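Long-range contacts in fumarylacetoacetate hydrolase (Burkholderia xenovorans, PDB 5TI1), which probably hydrolyses fumarylacetoacetate to fumarate and acetoacetate, the last step of phenylalanine and tyrosine breakdown, with a divalent metal as cofactor: residues B[248-256]-B[289-300]; B[330-341]-B[400-408]. All coordinates share one frame; numbering follows the deposited sequence. Where two conformers were deposited one is given.

Contact 1. Residues B[248-256]-B[289-300]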
# COMPACT_ATOMS: atom_id res chain seq x y z
N ALA B 248 -11.19 -12.47 14.24
CA ALA B 248 -10.14 -11.57 13.77
C ALA B 248 -8.77 -11.93 14.35
O ALA B 248 -7.78 -12.00 13.61
CB ALA B 248 -10.52 -10.13 14.13
N GLU B 249 -8.69 -12.16 15.67
CA GLU B 249 -7.39 -12.29 16.32
C GLU B 249 -6.63 -13.52 15.82
O GLU B 249 -5.39 -13.52 15.81
CB GLU B 249 -7.55 -12.35 17.84
CG GLU B 249 -7.86 -11.01 18.48
CD GLU B 249 -7.88 -11.08 20.01
OE1 GLU B 249 -7.29 -12.02 20.57
OE2 GLU B 249 -8.49 -10.19 20.64
N ALA B 250 -7.35 -14.55 15.38
CA ALA B 250 -6.69 -15.73 14.82
C ALA B 250 -5.92 -15.41 13.54
O ALA B 250 -5.06 -16.20 13.13
CB ALA B 250 -7.72 -16.83 14.55
N HIS B 251 -6.21 -14.28 12.90
CA HIS B 251 -5.47 -13.86 11.72
C HIS B 251 -4.20 -13.08 12.06
O HIS B 251 -3.41 -12.81 11.15
CB HIS B 251 -6.36 -13.01 10.81
CG HIS B 251 -7.50 -13.76 10.21
ND1 HIS B 251 -7.63 -13.98 8.85
CD2 HIS B 251 -8.57 -14.36 10.78
CE1 HIS B 251 -8.74 -14.66 8.62
NE2 HIS B 251 -9.33 -14.91 9.77
N ILE B 252 -3.98 -12.72 13.33
CA ILE B 252 -2.88 -11.84 13.73
C ILE B 252 -1.71 -12.68 14.22
O ILE B 252 -1.87 -13.57 15.06
CB ILE B 252 -3.33 -10.85 14.81
CG1 ILE B 252 -4.52 -10.02 14.32
CG2 ILE B 252 -2.17 -9.94 15.23
CD1 ILE B 252 -4.99 -8.99 15.31
N PHE B 253 -0.51 -12.38 13.71
CA PHE B 253 0.70 -13.09 14.08
C PHE B 253 1.38 -12.49 15.31
O PHE B 253 1.74 -13.20 16.25
CB PHE B 253 1.68 -13.11 12.89
CG PHE B 253 3.03 -13.67 13.22
CD1 PHE B 253 3.18 -15.00 13.60
CD2 PHE B 253 4.17 -12.86 13.14
CE1 PHE B 253 4.43 -15.52 13.90
CE2 PHE B 253 5.43 -13.37 13.44
CZ PHE B 253 5.56 -14.71 13.82
N GLY B 254 1.58 -11.18 15.31
CA GLY B 254 2.29 -10.55 16.41
C GLY B 254 2.27 -9.05 16.28
O GLY B 254 1.53 -8.49 15.46
N MET B 255 3.12 -8.39 17.08
CA MET B 255 3.10 -6.94 17.19
C MET B 255 4.52 -6.39 17.19
O MET B 255 5.47 -7.07 17.60
CB MET B 255 2.38 -6.51 18.47
CG MET B 255 2.00 -5.05 18.52
SD MET B 255 1.16 -4.68 20.07
CE MET B 255 -0.29 -5.72 19.94
N VAL B 256 4.65 -5.16 16.71
CA VAL B 256 5.88 -4.38 16.77
C VAL B 256 5.53 -2.99 17.30
O VAL B 256 4.36 -2.61 17.38
CB VAL B 256 6.57 -4.26 15.39
CG1 VAL B 256 7.03 -5.63 14.91
CG2 VAL B 256 5.63 -3.59 14.39
N TRP B 289 11.74 -6.73 16.21
CA TRP B 289 11.32 -8.00 16.80
C TRP B 289 9.79 -8.11 16.84
O TRP B 289 9.12 -7.30 17.48
CB TRP B 289 11.88 -8.17 18.22
CG TRP B 289 13.38 -8.31 18.27
CD1 TRP B 289 14.27 -7.41 18.78
CD2 TRP B 289 14.15 -9.41 17.78
NE1 TRP B 289 15.55 -7.89 18.64
CE2 TRP B 289 15.51 -9.11 18.03
CE3 TRP B 289 13.83 -10.63 17.15
CZ2 TRP B 289 16.55 -9.98 17.68
CZ3 TRP B 289 14.86 -11.48 16.80
CH2 TRP B 289 16.21 -11.16 17.07
N ILE B 290 9.24 -9.13 16.19
CA ILE B 290 7.80 -9.32 16.22
C ILE B 290 7.48 -10.18 17.43
O ILE B 290 7.84 -11.36 17.47
CB ILE B 290 7.25 -9.94 14.94
CG1 ILE B 290 7.55 -9.03 13.74
CG2 ILE B 290 5.76 -10.10 15.07
CD1 ILE B 290 6.96 -9.53 12.44
N VAL B 291 6.84 -9.58 18.43
CA VAL B 291 6.42 -10.31 19.62
C VAL B 291 5.12 -11.02 19.28
O VAL B 291 4.15 -10.36 18.86
CB VAL B 291 6.24 -9.36 20.82
CG1 VAL B 291 5.61 -10.10 22.01
CG2 VAL B 291 7.59 -8.73 21.23
N THR B 292 5.09 -12.34 19.41
CA THR B 292 3.93 -13.11 18.95
C THR B 292 2.70 -12.84 19.81
O THR B 292 2.79 -12.57 21.01
CB THR B 292 4.20 -14.62 18.96
OG1 THR B 292 4.54 -15.06 20.29
CG2 THR B 292 5.31 -14.99 18.00
N LEU B 293 1.54 -12.93 19.17
CA LEU B 293 0.29 -12.74 19.89
C LEU B 293 0.15 -13.77 21.01
O LEU B 293 -0.36 -13.45 22.09
CB LEU B 293 -0.88 -12.81 18.92
CG LEU B 293 -2.19 -12.38 19.57
CD1 LEU B 293 -2.18 -10.89 19.88
CD2 LEU B 293 -3.38 -12.76 18.72
N ASP B 294 0.64 -14.99 20.79
CA ASP B 294 0.63 -16.00 21.85
C ASP B 294 1.47 -15.56 23.05
O ASP B 294 1.05 -15.74 24.20
CB ASP B 294 1.14 -17.34 21.30
CG ASP B 294 0.04 -18.11 20.58
OD1 ASP B 294 -1.13 -17.97 20.99
OD2 ASP B 294 0.34 -18.85 19.61
N ALA B 295 2.65 -14.97 22.81
CA ALA B 295 3.47 -14.52 23.93
C ALA B 295 2.76 -13.42 24.72
O ALA B 295 3.02 -13.27 25.92
CB ALA B 295 4.83 -14.02 23.42
N LEU B 296 1.87 -12.67 24.08
CA LEU B 296 1.16 -11.59 24.75
C LEU B 296 -0.09 -12.05 25.49
O LEU B 296 -0.68 -11.26 26.23
CB LEU B 296 0.76 -10.52 23.74
CG LEU B 296 1.95 -9.80 23.11
CD1 LEU B 296 1.51 -9.16 21.83
CD2 LEU B 296 2.49 -8.77 24.07
N GLU B 297 -0.51 -13.30 25.29
CA GLU B 297 -1.72 -13.79 25.93
C GLU B 297 -1.76 -13.55 27.44
O GLU B 297 -2.80 -13.09 27.93
CB GLU B 297 -1.92 -15.28 25.61
CG GLU B 297 -3.20 -15.87 26.17
CD GLU B 297 -4.44 -15.15 25.65
OE1 GLU B 297 -4.44 -14.69 24.49
OE2 GLU B 297 -5.42 -15.03 26.42
N PRO B 298 -0.68 -13.78 28.21
CA PRO B 298 -0.74 -13.50 29.66
C PRO B 298 -1.01 -12.05 30.01
O PRO B 298 -1.23 -11.75 31.18
CB PRO B 298 0.65 -13.92 30.17
CG PRO B 298 1.15 -14.89 29.15
CD PRO B 298 0.61 -14.39 27.84
N PHE B 299 -1.01 -11.13 29.03
CA PHE B 299 -1.19 -9.72 29.32
C PHE B 299 -2.48 -9.17 28.72
O PHE B 299 -2.69 -7.96 28.73
CB PHE B 299 0.05 -8.94 28.85
CG PHE B 299 1.32 -9.55 29.35
CD1 PHE B 299 1.77 -9.27 30.64
CD2 PHE B 299 2.03 -10.45 28.58
CE1 PHE B 299 2.93 -9.86 31.13
CE2 PHE B 299 3.19 -11.04 29.07
CZ PHE B 299 3.64 -10.74 30.35
N ARG B 300 -3.37 -10.05 28.25
CA ARG B 300 -4.69 -9.65 27.79
C ARG B 300 -5.51 -9.08 28.95
O ARG B 300 -5.51 -9.63 30.06
CB ARG B 300 -5.40 -10.84 27.15
CG ARG B 300 -6.85 -10.60 26.76
CD ARG B 300 -7.52 -11.91 26.35
NE ARG B 300 -6.79 -12.60 25.28
CZ ARG B 300 -6.95 -12.35 23.98
NH1 ARG B 300 -7.81 -11.42 23.58
NH2 ARG B 300 -6.26 -13.03 23.08
O HOH W 1 0.98 -15.69 17.78
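Residues 252-256 and 289-292 meet as antiparallel neighbours, Met255 against Val291 and Gly254 against Thr292, where strands 252-263 and 284-292 adjoin in the mixed sheet that includes the metal-binding strands. Met255 and Val291 form the hydrogen-bonded pair, Met255 N to Val291 O at 2.8 Å and Val291 N to Met255 O at 3.0 Å. Gly254 and Thr292 form the next, non-hydrogen-bonded pair; their CA atoms are 4.0 Å apart, an approach eased by the lack of a side chain on Gly254. The pairing runs on into the following turn, where Leu293 N donates almost straight to Phe253 O (2.9 Å, 168°). Water 1 also donates to Phe253 O and accepts from Asp294 N. Thr292 is the N-cap of the short, weakly bonded helix 293-296, its OG1 accepting from Ala295 N.

Apolar groups pack on both sides of the pairing. With chi1 at -61°, Ile290 sends its two branches apart: CG2, anti to the backbone N, lies 3.7 Å from Phe253 CE2, while CG1 meets Val256 CG1. Met255 and Val291 share the other face, covered by Phe432 of strand 429-440. Leu293 CD2 packs on Glu249 O, 3.6 Å away, and beside Ile252. Beyond the helix, Arg300 reaches back to Glu249 and grips it end-on. NH2 and NH1 both donate to OE1, the former at 2.9 Å, and NH1 also to OE2; carboxylate and guanidinium lie nearly coplanar, 10° apart, and both oxygens use their syn lone pairs. Glu297 takes the side-on edge through NE and NH2, so two carboxylates near the guanidinium plane fix its rotation, while His320 also binds Glu249 OE2. The whole is an antiparallel strand pair of the FAH-family C-terminal fold, closed by an N-capped helical turn and a Glu-Arg-Glu salt-bridge network.

Contact 2. Residues B[330-341]-B[400-408]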
# COMPACT_ATOMS: atom_id res chain seq x y z
N LEU B 330 13.52 11.25 23.93
CA LEU B 330 14.04 12.17 22.93
C LEU B 330 15.42 12.59 23.39
O LEU B 330 15.60 12.99 24.54
CB LEU B 330 13.12 13.40 22.77
CG LEU B 330 13.37 14.37 21.60
CD1 LEU B 330 12.09 15.12 21.27
CD2 LEU B 330 14.50 15.35 21.87
N ARG B 331 16.41 12.48 22.51
CA ARG B 331 17.76 12.89 22.86
C ARG B 331 18.27 13.92 21.87
O ARG B 331 18.48 13.59 20.69
CB ARG B 331 18.71 11.69 22.93
CG ARG B 331 20.12 12.10 23.33
CD ARG B 331 20.95 10.93 23.81
NE ARG B 331 21.09 9.91 22.78
CZ ARG B 331 21.88 10.03 21.72
NH1 ARG B 331 22.60 11.13 21.54
NH2 ARG B 331 21.94 9.05 20.83
N PRO B 332 18.43 15.17 22.29
CA PRO B 332 19.10 16.17 21.45
C PRO B 332 20.48 15.70 21.04
O PRO B 332 21.13 14.94 21.75
CB PRO B 332 19.18 17.41 22.35
CG PRO B 332 18.09 17.20 23.38
CD PRO B 332 17.99 15.72 23.59
N GLN B 333 20.93 16.21 19.89
CA GLN B 333 22.22 15.79 19.33
C GLN B 333 23.38 16.04 20.29
O GLN B 333 24.32 15.24 20.34
CB GLN B 333 22.48 16.51 18.00
CG GLN B 333 23.82 16.18 17.32
CD GLN B 333 23.94 14.73 16.86
OE1 GLN B 333 25.05 14.22 16.67
NE2 GLN B 333 22.81 14.06 16.70
N GLN B 334 23.33 17.12 21.07
CA GLN B 334 24.44 17.43 21.97
C GLN B 334 24.31 16.75 23.33
O GLN B 334 25.22 16.87 24.15
CB GLN B 334 24.56 18.95 22.18
CG GLN B 334 24.75 19.75 20.90
CD GLN B 334 25.83 19.16 20.01
OE1 GLN B 334 26.93 18.86 20.46
NE2 GLN B 334 25.50 18.98 18.74
N ALA B 335 23.23 16.03 23.58
CA ALA B 335 22.99 15.45 24.89
C ALA B 335 23.67 14.09 25.01
O ALA B 335 23.74 13.32 24.05
CB ALA B 335 21.50 15.30 25.18
N LYS B 336 24.17 13.81 26.21
CA LYS B 336 24.72 12.49 26.51
C LYS B 336 23.62 11.48 26.84
O LYS B 336 23.76 10.30 26.50
CB LYS B 336 25.72 12.59 27.68
N GLU B 337 22.52 11.91 27.46
CA GLU B 337 21.45 11.01 27.87
C GLU B 337 20.12 11.46 27.29
O GLU B 337 19.85 12.66 27.15
CB GLU B 337 21.34 10.93 29.41
CG GLU B 337 22.61 10.51 30.13
CD GLU B 337 23.02 9.08 29.83
OE1 GLU B 337 22.16 8.28 29.40
OE2 GLU B 337 24.21 8.74 30.03
N ALA B 338 19.27 10.49 26.97
CA ALA B 338 17.94 10.78 26.46
C ALA B 338 17.01 11.13 27.61
O ALA B 338 17.21 10.73 28.75
CB ALA B 338 17.38 9.58 25.69
N SER B 339 15.99 11.92 27.29
CA SER B 339 14.98 12.31 28.26
C SER B 339 13.64 11.69 27.88
O SER B 339 13.23 11.76 26.72
CB SER B 339 14.86 13.84 28.33
OG SER B 339 16.12 14.42 28.63
N THR B 340 12.98 11.07 28.85
CA THR B 340 11.66 10.49 28.56
C THR B 340 10.64 11.61 28.39
O THR B 340 10.60 12.56 29.18
CB THR B 340 11.24 9.53 29.67
OG1 THR B 340 12.20 8.47 29.78
CG2 THR B 340 9.87 8.93 29.35
N ILE B 341 9.84 11.53 27.34
CA ILE B 341 8.85 12.57 27.06
C ILE B 341 7.42 12.08 27.20
O ILE B 341 6.50 12.92 27.29
CB ILE B 341 9.06 13.19 25.66
CG1 ILE B 341 8.87 12.12 24.57
CG2 ILE B 341 10.43 13.88 25.60
CD1 ILE B 341 8.63 12.70 23.18
N LEU B 400 7.76 21.28 25.91
CA LEU B 400 8.21 20.26 26.83
C LEU B 400 9.61 20.58 27.35
O LEU B 400 10.52 20.86 26.56
CB LEU B 400 8.19 18.91 26.11
CG LEU B 400 7.94 17.58 26.82
CD1 LEU B 400 6.70 17.63 27.72
CD2 LEU B 400 7.80 16.51 25.76
N GLU B 401 9.79 20.54 28.67
CA GLU B 401 11.10 20.74 29.29
C GLU B 401 11.77 19.38 29.45
O GLU B 401 11.27 18.52 30.18
CB GLU B 401 10.97 21.46 30.63
N LEU B 402 12.90 19.19 28.76
CA LEU B 402 13.56 17.89 28.73
C LEU B 402 14.31 17.65 30.04
O LEU B 402 15.02 18.54 30.52
CB LEU B 402 14.52 17.79 27.55
CG LEU B 402 13.95 17.76 26.13
CD1 LEU B 402 15.06 17.78 25.09
CD2 LEU B 402 13.05 16.54 25.93
N ARG B 403 14.16 16.44 30.58
CA ARG B 403 14.75 16.10 31.88
C ARG B 403 16.25 16.38 31.92
O ARG B 403 16.76 16.87 32.93
CB ARG B 403 14.46 14.64 32.20
CG ARG B 403 15.41 13.98 33.19
CD ARG B 403 15.08 14.30 34.63
NE ARG B 403 15.68 13.30 35.51
CZ ARG B 403 15.47 13.22 36.82
NH1 ARG B 403 14.66 14.09 37.42
NH2 ARG B 403 16.07 12.27 37.53
N GLU B 404 16.97 16.08 30.85
CA GLU B 404 18.41 16.32 30.80
C GLU B 404 18.77 17.73 30.34
O GLU B 404 19.96 18.06 30.31
CB GLU B 404 19.09 15.29 29.89
CG GLU B 404 18.89 13.85 30.35
CD GLU B 404 19.42 13.63 31.75
OE1 GLU B 404 20.56 14.07 32.02
OE2 GLU B 404 18.70 13.02 32.58
N GLY B 405 17.79 18.56 30.00
CA GLY B 405 18.07 19.91 29.56
C GLY B 405 17.53 20.22 28.17
O GLY B 405 17.56 19.37 27.28
N GLY B 406 17.02 21.43 27.99
CA GLY B 406 16.49 21.85 26.71
C GLY B 406 14.98 21.80 26.68
O GLY B 406 14.32 21.19 27.52
N THR B 407 14.41 22.47 25.67
CA THR B 407 12.96 22.51 25.50
C THR B 407 12.60 22.09 24.08
O THR B 407 13.33 22.37 23.13
CB THR B 407 12.40 23.92 25.80
OG1 THR B 407 12.89 24.86 24.84
CG2 THR B 407 12.83 24.37 27.19
N ARG B 408 11.48 21.38 23.94
CA ARG B 408 11.03 20.95 22.62
C ARG B 408 9.58 21.33 22.42
O ARG B 408 8.75 21.12 23.32
CB ARG B 408 11.20 19.44 22.43
CG ARG B 408 12.64 19.01 22.16
CD ARG B 408 13.18 19.65 20.89
NE ARG B 408 14.53 19.21 20.58
CZ ARG B 408 15.64 19.75 21.10
NH1 ARG B 408 15.54 20.75 21.96
NH2 ARG B 408 16.84 19.30 20.74
O HOH W 2 11.71 14.95 29.86
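Ser339 and Leu402 are central to the packing of two hairpin ends, 330-341 and 400-408, near the periphery of the chain. Ser339 OG, anti to its carbonyl carbon (chi1 -56°), accepts from Glu404 N at 2.9 Å with an angle of 159°. That amide lies inside the type I turn Leu402-Gly405, so the serine hydroxyl ties one hairpin to the turn of the other. CB and CG of Glu404 lie against the same oxygen, CG also 3.5 Å from Glu337 O. Nearby, water 2 bridges the backbones, donating to Thr340 O and accepting from Arg403 N.

Leu402 divides its two methyls between partners. CD1 reaches the Pro332 ring head-on, 3.5 Å from its CG, and touches Leu330 CD2 more loosely; CD2 lies 3.7 Å from Ile341 CG2, the two side chains running side by side. Ile341 also receives Leu400, whose CD2 comes across at about a right angle to within 3.6 Å of CB. Leu389 and Leu392 of helix 389-392 extend this apolar patch.

At the other end, Arg408 CG lies 4.0 Å from Leu330 CD1, and the bend at chi2 (-61°) turns the rest of the chain so that NH2 comes obliquely to Pro332, 3.4 Å from its CB. The guanidinium is bound by Asp415 through NE and by Glu412 through NH1, and NH1 also donates to Thr407 O from above the carbonyl plane. Two antiparallel beta hairpins thus pack through their ends, the short one, 400-408, lying across the strand ends Leu330 and Ser339-Ile341 as well as Pro332 and Glu337 of the connecting loop.

Contact 1 closes along the chain before contact 2 opens, and the two lie on opposite sides of the chain's centre, their centres 33 Å apart and nearest atoms about 17 Å apart. Strand 321-331 relates them: its Phe322 and Ile324 pack on contact 1, and its far end brings Leu330 into contact 2. Neither includes a metal ligand. In contact 1 the side chain of Val256 is about 13 Å from both the magnesium and the sodium ion, but strand 252-263 continues to Asp260, which binds both. In contact 2 the side chain of Ile341 is about 11 Å from those of the magnesium ligand Glu226 and Thr377, a predicted substrate-binding residue.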